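Local coordinates for protein peptide ABC transporter permease (Staphylococcus hominis, PDB 6EXS) that probably transports peptides across the cell membrane as a POT-family member of the major facilitator superfamily, and binds a thioalcohol-conjugated dipeptide, at residues I229-A232 with I233-V237; H245-S248 with F249-S253; F368-G371 with T372-G376; G468-A471 with I472-L476. One frame throughout, in Å; residues are numbered along the deposited sequence.

How the interactions relate
The four contacts come in series along the chain, and each is local. Interaction 1 lies on helix 217-243 and interaction 2 at the start of the next helix, 249-273. Their centres are about 15 Å apart, and they meet where Val-237 CG1 lies 4.3 Å from Leu-251 CD1. Interactions 3 and 4, on helices 364-389 and 460-479, are about 9 Å apart between centres and pack directly, with Thr-372 CG2 3.2 Å from Thr-475 OG1. Between the two pairs the centres are about 32 to 40 Å apart. This division is consistent with an extra helical hairpin standing apart from the helices of the C-terminal bundle, as in other bacterial POT transporters.

Interaction 1 of 4, residues I229-A232 with I233-V237; sequences IIVA and IVIVV
Ile-229 and Ile-233 both carry CG1 anti to the carbonyl carbon (chi1 -72° and -74°), which leaves CG2 of Ile-229 beside its own carbonyl carbon and swings the Ile-233 chain back along the helix. CD1 of Ile-233 consequently crosses the earlier side chain and rests 3.8 Å from Ile-229 CG2. On another side of the helix, Val-231 and Ile-235 lie side by side and point the same way. There the valine CG1 branch, trans to its backbone N, meets Ile-235 CD1 at 3.7 Å. The backbone beneath is regular alpha-helix: the amide N of Ile-233 lies 3.0 Å from Ile-229 O, and Val-234, Ile-235 and Val-236 bond in the same way to Ile-230, Val-231 and Ala-232. Branched methyls also close on these carbonyls, Val-234 CG2 reaching to 3.2 Å from Ile-230 O. The segment belongs to helix 217-243, probably the first of the two helices that bacterial POT transporters add between their six-helix bundles. Since every side chain here is aliphatic and on the surface, while the main-chain polar atoms bond along the helix, the chemistry suits a lipid-facing position.

Interaction 2 of 4, residues H245-S248 with F249-S253; sequences HTLS and FDLIS. Unlike the reference sequence in segment 249-253: Asp-250 (reference Asn). With OLC ((2R)-2,3-dihydroxypropyl (9Z)-octadec-9-enoate), chain N.
Leu-247 meets Leu-251 through methyl groups, its CD1 lying 3.7 Å from CD2 of the later leucine. CG of Leu-247, trans to the backbone N (chi1 179°), carries the branches forward to the helix and is 3.7 Å from O19 of the bound monoolein of chain N. The same leucine packs against Leu-238 and Tyr-242 of helix 217-243; His-245, with positive phi, is the first residue to leave the helical backbone and forms a Schellman motif. Ser-248 follows, and its carbonyl O accepts from Leu-251 N at 3.3 Å. This long bond joins residues three apart, leading into helix 249-273, with the donor 58° out of the carbonyl plane and not on a lone pair. Serine OG touches Asp-250 CB at 3.7 Å, while Asp-250, Asn in the reference sequence, sends OD1 to a salt bridge with Lys-453. The Phe-249 ring has Ile-252 CB 3.9 Å above one face, offset toward the rim, and the lipid C2 at its edge; beyond, it packs on helix 56-72. Ile-252 CD1 lies 3.8 Å from lipid C4. The chemistry implies a connection whose side chains meet mainly through apolar contacts, with a monoolein lying against them.

Interaction 3 of 4, residues F368-G371 with T372-G376; sequences FSIG and TLLAG. With OLC ((2R)-2,3-dihydroxypropyl (9Z)-octadec-9-enoate), chain F.
Phe-368 O and Thr-372 meet twice, once through the amide N, 3.0 Å away and with an N-H...O angle of 164°, and once through the hydroxyl, whose OG1 is 2.8 Å from Phe-368 O. The threonine oxygen is placed there because it sits beside its own backbone N, trans to the carbonyl carbon (chi1 -45°), which turns it back toward Phe-368 O. Leu-294 O on helix 279-302 is a second acceptor for the same hydroxyl proton, and the choice between the two is not settled. Further main-chain bonds continue the pattern, from Leu-373 N to Ser-369 O at 2.9 Å and from Leu-374 N to Ile-370 O. Ala-375 N likewise bonds to Gly-371 O, and Ser-369 OG turns back to Ala-365 O.

This is one alpha-helical run inside transmembrane helix 364-389 of the major facilitator fold. It is flanked by helices 279-302, 396-418 and 460-479, and Ala-375 has its side chain about 8 Å from the bound thioalcohol-conjugated dipeptide.

Apolar contacts are led by Ile-370 and Leu-374, which lie alongside each other with a common direction, the isoleucine CG2 branch being 3.9 Å from Leu-374 CD1. That CD1 also passes 3.5 Å from Ile-370 O, while the other branch, CD2, turns to the monoolein of chain F and approaches its C16 to 3.6 Å. Separately, Leu-373 brings CG to 3.3 Å from Ser-369 O, a carbon-to-carbonyl contact. Phe-368 directs its ring away from the later turn, toward Leu-291, Leu-413 and Thr-416.

Interaction 4 of 4, residues G468-A471 with I472-L476; sequences GTVA and IVITL
Hydrogen bonding centres on Ala-471 O, which is gripped by both donors of Thr-475. The hydroxyl OG1 gives the shorter bond, 2.7 Å to Ala-471 O, and Thr-475 N reaches the same oxygen at 3.2 Å. The two arrive from opposite faces of the carbonyl plane, the hydroxyl tilted 31° from it. Threonine OG1 can do this because it lies next to its own backbone N, trans to the carbonyl carbon. The other main-chain bonds also run four residues back: Val-473 N to Thr-469 O spans 2.8 Å. Ile-474 N to Val-470 O is longer but very straight, with an N-H...O angle of 173°, and Ile-472 N bonds to Gly-468 O. Thr-469 OG1 uses the same backward reach, to Ile-465 O.

The apolar contacts involve Val-470 and Ile-474, which stand alongside one another, pointing the same way, and CG1 of the valine is 3.6 Å from Ile-474 CD1. Ile-472 CD1 lies 3.4 Å from Gly-468 O. Val-473 has CG2 wedged between its backbone N and carbonyl carbon, which puts that methyl 3.3 Å from Val-470 O.

Helix 460-479 presents Ala-471 to Ile-301 and Ile-474 to Ile-293 and Leu-297, all on helix 279-302, as well as Thr-469 to Ile-380 on helix 364-389. The chemistry implies that a buried hydroxyl is satisfied inside its own helix, at a point where Thr-475 packs against Thr-372 and Leu-373 of helix 364-389 and Leu-294 of helix 279-302.

Interaction 1 of 4, residues I229-A232 with I233-V237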
loop_
_atom_site.group_PDB
_atom_site.type_symbol
_atom_site.label_atom_id
_atom_site.label_comp_id
_atom_site.label_asym_id
_atom_site.label_seq_id
_atom_site.Cartn_x
_atom_site.Cartn_y
_atom_site.Cartn_z
ATOM N N ILE A 229 -9.930 -8.750 -25.381
ATOM C CA ILE A 229 -10.934 -9.749 -24.990
ATOM C C ILE A 229 -11.262 -9.637 -23.488
ATOM O O ILE A 229 -12.441 -9.549 -23.138
ATOM C CB ILE A 229 -10.515 -11.189 -25.442
ATOM C CG1 ILE A 229 -10.648 -11.342 -26.981
ATOM C CG2 ILE A 229 -11.323 -12.290 -24.720
ATOM C CD1 ILE A 229 -9.756 -12.401 -27.625
ATOM N N ILE A 230 -10.222 -9.589 -22.620
ATOM C CA ILE A 230 -10.353 -9.471 -21.157
ATOM C C ILE A 230 -11.089 -8.173 -20.765
ATOM O O ILE A 230 -12.063 -8.244 -20.018
ATOM C CB ILE A 230 -8.988 -9.657 -20.429
ATOM C CG1 ILE A 230 -8.510 -11.122 -20.551
ATOM C CG2 ILE A 230 -9.064 -9.231 -18.950
ATOM C CD1 ILE A 230 -7.019 -11.341 -20.372
ATOM N N VAL A 231 -10.659 -7.018 -21.314
ATOM C CA VAL A 231 -11.265 -5.703 -21.076
ATOM C C VAL A 231 -12.732 -5.664 -21.564
ATOM O O VAL A 231 -13.599 -5.203 -20.814
ATOM C CB VAL A 231 -10.387 -4.558 -21.656
ATOM C CG1 VAL A 231 -11.114 -3.217 -21.649
ATOM C CG2 VAL A 231 -9.067 -4.450 -20.897
ATOM N N ALA A 232 -13.010 -6.191 -22.781
ATOM C CA ALA A 232 -14.358 -6.236 -23.363
ATOM C C ALA A 232 -15.341 -7.066 -22.521
ATOM O O ALA A 232 -16.461 -6.607 -22.296
ATOM C CB ALA A 232 -14.309 -6.754 -24.791
ATOM N N ILE A 233 -14.915 -8.262 -22.038
ATOM C CA ILE A 233 -15.716 -9.135 -21.165
ATOM C C ILE A 233 -16.063 -8.365 -19.877
ATOM O O ILE A 233 -17.226 -8.356 -19.469
ATOM C CB ILE A 233 -14.998 -10.494 -20.886
ATOM C CG1 ILE A 233 -15.047 -11.413 -22.131
ATOM C CG2 ILE A 233 -15.568 -11.214 -19.642
ATOM C CD1 ILE A 233 -14.097 -12.635 -22.105
ATOM N N VAL A 234 -15.057 -7.680 -19.284
ATOM C CA VAL A 234 -15.173 -6.863 -18.070
ATOM C C VAL A 234 -16.187 -5.705 -18.253
ATOM O O VAL A 234 -17.026 -5.515 -17.374
ATOM C CB VAL A 234 -13.779 -6.390 -17.569
ATOM C CG1 VAL A 234 -13.891 -5.299 -16.504
ATOM C CG2 VAL A 234 -12.962 -7.565 -17.039
ATOM N N ILE A 235 -16.126 -4.961 -19.390
ATOM C CA ILE A 235 -17.054 -3.852 -19.686
ATOM C C ILE A 235 -18.486 -4.386 -19.953
ATOM O O ILE A 235 -19.455 -3.769 -19.498
ATOM C CB ILE A 235 -16.547 -2.885 -20.802
ATOM C CG1 ILE A 235 -15.113 -2.373 -20.517
ATOM C CG2 ILE A 235 -17.509 -1.694 -20.993
ATOM C CD1 ILE A 235 -14.428 -1.656 -21.693
ATOM N N VAL A 236 -18.611 -5.536 -20.659
ATOM C CA VAL A 236 -19.900 -6.176 -20.945
ATOM C C VAL A 236 -20.588 -6.616 -19.639
ATOM O O VAL A 236 -21.754 -6.270 -19.433
ATOM C CB VAL A 236 -19.784 -7.309 -22.004
ATOM C CG1 VAL A 236 -20.961 -8.283 -21.938
ATOM C CG2 VAL A 236 -19.652 -6.726 -23.408
ATOM N N VAL A 237 -19.852 -7.331 -18.750
ATOM C CA VAL A 237 -20.352 -7.804 -17.448
ATOM C C VAL A 237 -20.849 -6.623 -16.603
ATOM O O VAL A 237 -21.984 -6.658 -16.127
ATOM C CB VAL A 237 -19.320 -8.703 -16.705
ATOM C CG1 VAL A 237 -19.644 -8.845 -15.217
ATOM C CG2 VAL A 237 -19.219 -10.077 -17.362
#

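Interaction 2 of 4, residues H245-S248 with F249-S253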
loop_
_atom_site.group_PDB
_atom_site.type_symbol
_atom_site.label_atom_id
_atom_site.label_comp_id
_atom_site.label_asym_id
_atom_site.label_seq_id
_atom_site.Cartn_x
_atom_site.Cartn_y
_atom_site.Cartn_z
ATOM N N HIS A 245 -29.982 -4.259 -12.862
ATOM C CA HIS A 245 -29.978 -3.900 -11.437
ATOM C C HIS A 245 -29.450 -5.028 -10.521
ATOM O O HIS A 245 -29.861 -5.137 -9.362
ATOM C CB HIS A 245 -31.355 -3.368 -10.985
ATOM C CG HIS A 245 -31.807 -2.186 -11.784
ATOM N ND1 HIS A 245 -31.376 -0.904 -11.484
ATOM C CD2 HIS A 245 -32.596 -2.137 -12.882
ATOM C CE1 HIS A 245 -31.934 -0.118 -12.389
ATOM N NE2 HIS A 245 -32.674 -0.815 -13.254
ATOM N N THR A 246 -28.487 -5.815 -11.031
ATOM C CA THR A 246 -27.817 -6.884 -10.285
ATOM C C THR A 246 -26.331 -6.497 -10.041
ATOM O O THR A 246 -25.496 -7.366 -9.747
ATOM C CB THR A 246 -28.051 -8.273 -10.941
ATOM O OG1 THR A 246 -27.432 -9.288 -10.149
ATOM C CG2 THR A 246 -27.538 -8.363 -12.369
ATOM N N LEU A 247 -26.019 -5.182 -10.149
ATOM C CA LEU A 247 -24.667 -4.660 -9.955
ATOM C C LEU A 247 -24.472 -4.094 -8.547
ATOM O O LEU A 247 -24.965 -3.010 -8.220
ATOM C CB LEU A 247 -24.271 -3.647 -11.059
ATOM C CG LEU A 247 -22.875 -2.993 -10.970
ATOM C CD1 LEU A 247 -21.763 -3.983 -11.258
ATOM C CD2 LEU A 247 -22.764 -1.825 -11.913
ATOM N N SER A 248 -23.744 -4.858 -7.722
ATOM C CA SER A 248 -23.409 -4.541 -6.338
ATOM C C SER A 248 -21.892 -4.552 -6.182
ATOM O O SER A 248 -21.191 -5.048 -7.072
ATOM C CB SER A 248 -24.027 -5.581 -5.407
ATOM O OG SER A 248 -23.564 -6.893 -5.692
ATOM N N PHE A 249 -21.383 -4.041 -5.036
ATOM C CA PHE A 249 -19.945 -4.046 -4.760
ATOM C C PHE A 249 -19.392 -5.468 -4.563
ATOM O O PHE A 249 -18.209 -5.688 -4.806
ATOM C CB PHE A 249 -19.552 -3.107 -3.600
ATOM C CG PHE A 249 -18.072 -2.812 -3.624
ATOM C CD1 PHE A 249 -17.524 -1.999 -4.613
ATOM C CD2 PHE A 249 -17.212 -3.417 -2.715
ATOM C CE1 PHE A 249 -16.151 -1.781 -4.676
ATOM C CE2 PHE A 249 -15.836 -3.192 -2.777
ATOM C CZ PHE A 249 -15.318 -2.370 -3.752
ATOM N N ASP A 250 -20.260 -6.437 -4.183
ATOM C CA ASP A 250 -19.919 -7.853 -4.020
ATOM C C ASP A 250 -19.340 -8.429 -5.314
ATOM O O ASP A 250 -18.467 -9.289 -5.232
ATOM C CB ASP A 250 -21.135 -8.678 -3.570
ATOM C CG ASP A 250 -21.615 -8.424 -2.154
ATOM O OD1 ASP A 250 -20.848 -7.831 -1.362
ATOM O OD2 ASP A 250 -22.743 -8.853 -1.826
ATOM N N LEU A 251 -19.787 -7.927 -6.501
ATOM C CA LEU A 251 -19.250 -8.340 -7.801
ATOM C C LEU A 251 -17.754 -8.016 -7.832
ATOM O O LEU A 251 -16.960 -8.870 -8.233
ATOM C CB LEU A 251 -19.975 -7.639 -8.970
ATOM C CG LEU A 251 -19.518 -8.051 -10.388
ATOM C CD1 LEU A 251 -20.477 -9.046 -11.019
ATOM C CD2 LEU A 251 -19.350 -6.837 -11.288
ATOM N N ILE A 252 -17.377 -6.802 -7.370
ATOM C CA ILE A 252 -15.995 -6.327 -7.316
ATOM C C ILE A 252 -15.227 -7.058 -6.213
ATOM O O ILE A 252 -14.198 -7.654 -6.503
ATOM C CB ILE A 252 -15.890 -4.770 -7.172
ATOM C CG1 ILE A 252 -16.953 -4.005 -8.025
ATOM C CG2 ILE A 252 -14.462 -4.260 -7.444
ATOM C CD1 ILE A 252 -16.891 -4.136 -9.586
ATOM N N SER A 253 -15.734 -7.028 -4.964
ATOM C CA SER A 253 -15.091 -7.633 -3.793
ATOM C C SER A 253 -14.828 -9.137 -3.943
ATOM O O SER A 253 -13.774 -9.596 -3.500
ATOM C CB SER A 253 -15.854 -7.320 -2.506
ATOM O OG SER A 253 -16.994 -8.145 -2.333
HETATM C C24 OLC N . -22.424 1.227 -3.722
HETATM C C5 OLC N . -18.105 -0.146 -11.303
HETATM C C4 OLC N . -18.324 -0.579 -9.860
HETATM C C3 OLC N . -19.758 -0.407 -9.386
HETATM C C2 OLC N . -19.982 -0.839 -7.941
HETATM C C21 OLC N . -22.764 -0.516 -5.511
HETATM C C1 OLC N . -21.395 -0.633 -7.470
HETATM C C22 OLC N . -23.104 0.876 -5.025
HETATM O O19 OLC N . -22.358 -0.592 -8.194
HETATM O O25 OLC N . -23.084 0.606 -2.629
HETATM O O23 OLC N . -22.798 1.855 -6.020
HETATM O O20 OLC N . -21.456 -0.500 -6.134
#

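Interaction 3 of 4, residues F368-G371 with T372-G376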
loop_
_atom_site.group_PDB
_atom_site.type_symbol
_atom_site.label_atom_id
_atom_site.label_comp_id
_atom_site.label_asym_id
_atom_site.label_seq_id
_atom_site.Cartn_x
_atom_site.Cartn_y
_atom_site.Cartn_z
ATOM N N PHE A 368 10.020 -11.495 10.705
ATOM C CA PHE A 368 8.644 -11.586 10.197
ATOM C C PHE A 368 7.694 -12.109 11.270
ATOM O O PHE A 368 6.589 -11.587 11.416
ATOM C CB PHE A 368 8.586 -12.494 8.965
ATOM C CG PHE A 368 8.634 -11.757 7.651
ATOM C CD1 PHE A 368 9.776 -11.056 7.267
ATOM C CD2 PHE A 368 7.557 -11.796 6.776
ATOM C CE1 PHE A 368 9.820 -10.375 6.048
ATOM C CE2 PHE A 368 7.605 -11.125 5.555
ATOM C CZ PHE A 368 8.737 -10.422 5.197
ATOM N N SER A 369 8.137 -13.130 12.024
ATOM C CA SER A 369 7.390 -13.734 13.118
ATOM C C SER A 369 7.147 -12.717 14.237
ATOM O O SER A 369 6.014 -12.618 14.710
ATOM C CB SER A 369 8.110 -14.973 13.640
ATOM O OG SER A 369 8.178 -15.972 12.635
ATOM N N ILE A 370 8.188 -11.918 14.608
ATOM C CA ILE A 370 8.118 -10.857 15.619
ATOM C C ILE A 370 7.074 -9.809 15.203
ATOM O O ILE A 370 6.238 -9.419 16.024
ATOM C CB ILE A 370 9.510 -10.222 15.887
ATOM C CG1 ILE A 370 10.455 -11.215 16.578
ATOM C CG2 ILE A 370 9.391 -8.933 16.711
ATOM C CD1 ILE A 370 11.991 -10.904 16.349
ATOM N N GLY A 371 7.125 -9.397 13.932
ATOM C CA GLY A 371 6.214 -8.422 13.345
ATOM C C GLY A 371 4.761 -8.843 13.370
ATOM O O GLY A 371 3.908 -8.068 13.811
ATOM N N THR A 372 4.475 -10.085 12.909
ATOM C CA THR A 372 3.131 -10.686 12.851
ATOM C C THR A 372 2.544 -10.916 14.243
ATOM O O THR A 372 1.356 -10.656 14.440
ATOM C CB THR A 372 3.140 -11.978 12.030
ATOM O OG1 THR A 372 3.883 -11.758 10.839
ATOM C CG2 THR A 372 1.760 -12.425 11.659
ATOM N N LEU A 373 3.371 -11.416 15.200
ATOM C CA LEU A 373 2.965 -11.630 16.592
ATOM C C LEU A 373 2.543 -10.295 17.179
ATOM O O LEU A 373 1.504 -10.231 17.833
ATOM C CB LEU A 373 4.115 -12.213 17.435
ATOM C CG LEU A 373 4.377 -13.715 17.346
ATOM C CD1 LEU A 373 5.698 -14.061 18.002
ATOM C CD2 LEU A 373 3.235 -14.536 17.955
ATOM N N LEU A 374 3.324 -9.218 16.901
ATOM C CA LEU A 374 3.014 -7.861 17.355
ATOM C C LEU A 374 1.719 -7.322 16.717
ATOM O O LEU A 374 0.907 -6.710 17.423
ATOM C CB LEU A 374 4.204 -6.899 17.177
ATOM C CG LEU A 374 5.324 -7.003 18.221
ATOM C CD1 LEU A 374 6.590 -6.356 17.722
ATOM C CD2 LEU A 374 4.928 -6.362 19.531
ATOM N N ALA A 375 1.495 -7.604 15.410
ATOM C CA ALA A 375 0.250 -7.230 14.733
ATOM C C ALA A 375 -0.947 -7.942 15.420
ATOM O O ALA A 375 -1.946 -7.291 15.722
ATOM C CB ALA A 375 0.313 -7.590 13.266
ATOM N N GLY A 376 -0.788 -9.235 15.739
ATOM C CA GLY A 376 -1.798 -10.029 16.438
ATOM C C GLY A 376 -2.053 -9.567 17.862
ATOM O O GLY A 376 -3.201 -9.548 18.312
HETATM C C18 OLC F . 7.868 -3.954 21.851
HETATM C C10 OLC F . -1.253 -7.490 24.637
HETATM C C9 OLC F . -2.398 -7.357 25.299
HETATM C C17 OLC F . 7.019 -5.008 22.532
HETATM C C11 OLC F . 0.123 -7.069 25.084
HETATM C C8 OLC F . -2.607 -6.730 26.656
HETATM C C24 OLC F . -12.342 -1.683 33.750
HETATM C C16 OLC F . 5.549 -4.627 22.670
HETATM C C12 OLC F . 0.931 -6.357 24.003
HETATM C C7 OLC F . -4.077 -6.593 27.038
HETATM C C15 OLC F . 4.728 -5.664 23.427
HETATM C C13 OLC F . 2.428 -6.348 24.270
HETATM C C6 OLC F . -4.318 -5.755 28.282
HETATM C C14 OLC F . 3.223 -5.496 23.297
HETATM C C5 OLC F . -5.762 -5.737 28.763
HETATM C C4 OLC F . -6.607 -4.612 28.186
HETATM C C3 OLC F . -7.170 -3.652 29.227
HETATM C C2 OLC F . -8.581 -4.002 29.700
HETATM C C21 OLC F . -11.292 -2.268 31.536
HETATM C C1 OLC F . -9.235 -2.915 30.507
HETATM C C22 OLC F . -11.710 -2.768 32.900
HETATM O O19 OLC F . -8.737 -1.846 30.752
HETATM O O25 OLC F . -13.609 -1.276 33.242
HETATM O O23 OLC F . -12.607 -3.878 32.768
HETATM O O20 OLC F . -10.459 -3.281 30.918
#

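Interaction 4 of 4, residues G468-A471 with I472-L476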
loop_
_atom_site.group_PDB
_atom_site.type_symbol
_atom_site.label_atom_id
_atom_site.label_comp_id
_atom_site.label_asym_id
_atom_site.label_seq_id
_atom_site.Cartn_x
_atom_site.Cartn_y
_atom_site.Cartn_z
ATOM N N GLY A 468 -6.825 -11.595 15.933
ATOM C CA GLY A 468 -5.605 -11.480 16.724
ATOM C C GLY A 468 -4.993 -12.833 17.051
ATOM O O GLY A 468 -3.791 -13.023 16.838
ATOM N N THR A 469 -5.829 -13.793 17.531
ATOM C CA THR A 469 -5.464 -15.174 17.895
ATOM C C THR A 469 -5.009 -15.996 16.667
ATOM O O THR A 469 -3.973 -16.673 16.743
ATOM C CB THR A 469 -6.638 -15.862 18.621
ATOM O OG1 THR A 469 -7.059 -15.064 19.730
ATOM C CG2 THR A 469 -6.311 -17.289 19.072
ATOM N N VAL A 470 -5.800 -15.959 15.554
ATOM C CA VAL A 470 -5.493 -16.662 14.300
ATOM C C VAL A 470 -4.074 -16.252 13.830
ATOM O O VAL A 470 -3.256 -17.123 13.544
ATOM C CB VAL A 470 -6.611 -16.466 13.225
ATOM C CG1 VAL A 470 -6.114 -16.756 11.809
ATOM C CG2 VAL A 470 -7.839 -17.319 13.542
ATOM N N ALA A 471 -3.765 -14.941 13.850
ATOM C CA ALA A 471 -2.451 -14.396 13.497
ATOM C C ALA A 471 -1.340 -15.004 14.364
ATOM O O ALA A 471 -0.352 -15.483 13.816
ATOM C CB ALA A 471 -2.458 -12.882 13.653
ATOM N N ILE A 472 -1.535 -15.026 15.709
ATOM C CA ILE A 472 -0.591 -15.551 16.709
ATOM C C ILE A 472 -0.387 -17.087 16.587
ATOM O O ILE A 472 0.762 -17.525 16.618
ATOM C CB ILE A 472 -0.975 -15.092 18.157
ATOM C CG1 ILE A 472 -0.833 -13.546 18.296
ATOM C CG2 ILE A 472 -0.145 -15.819 19.243
ATOM C CD1 ILE A 472 -1.603 -12.899 19.444
ATOM N N VAL A 473 -1.462 -17.888 16.418
ATOM C CA VAL A 473 -1.331 -19.350 16.313
ATOM C C VAL A 473 -0.546 -19.763 15.047
ATOM O O VAL A 473 0.392 -20.552 15.177
ATOM C CB VAL A 473 -2.648 -20.175 16.490
ATOM C CG1 VAL A 473 -3.205 -20.035 17.906
ATOM C CG2 VAL A 473 -3.712 -19.828 15.450
ATOM N N ILE A 474 -0.879 -19.194 13.852
ATOM C CA ILE A 474 -0.185 -19.493 12.581
ATOM C C ILE A 474 1.297 -19.091 12.674
ATOM O O ILE A 474 2.172 -19.822 12.189
ATOM C CB ILE A 474 -0.894 -18.877 11.337
ATOM C CG1 ILE A 474 -2.376 -19.287 11.266
ATOM C CG2 ILE A 474 -0.164 -19.260 10.030
ATOM C CD1 ILE A 474 -3.208 -18.423 10.364
ATOM N N THR A 475 1.569 -17.952 13.330
ATOM C CA THR A 475 2.929 -17.468 13.546
ATOM C C THR A 475 3.698 -18.418 14.455
ATOM O O THR A 475 4.832 -18.747 14.128
ATOM C CB THR A 475 2.943 -16.013 14.023
ATOM O OG1 THR A 475 2.227 -15.227 13.074
ATOM C CG2 THR A 475 4.348 -15.463 14.162
ATOM N N LEU A 476 3.082 -18.885 15.561
ATOM C CA LEU A 476 3.733 -19.830 16.471
ATOM C C LEU A 476 4.014 -21.185 15.804
ATOM O O LEU A 476 5.048 -21.794 16.095
ATOM C CB LEU A 476 2.955 -20.008 17.784
ATOM C CG LEU A 476 2.970 -18.831 18.760
ATOM C CD1 LEU A 476 1.912 -19.013 19.829
ATOM C CD2 LEU A 476 4.343 -18.642 19.401
#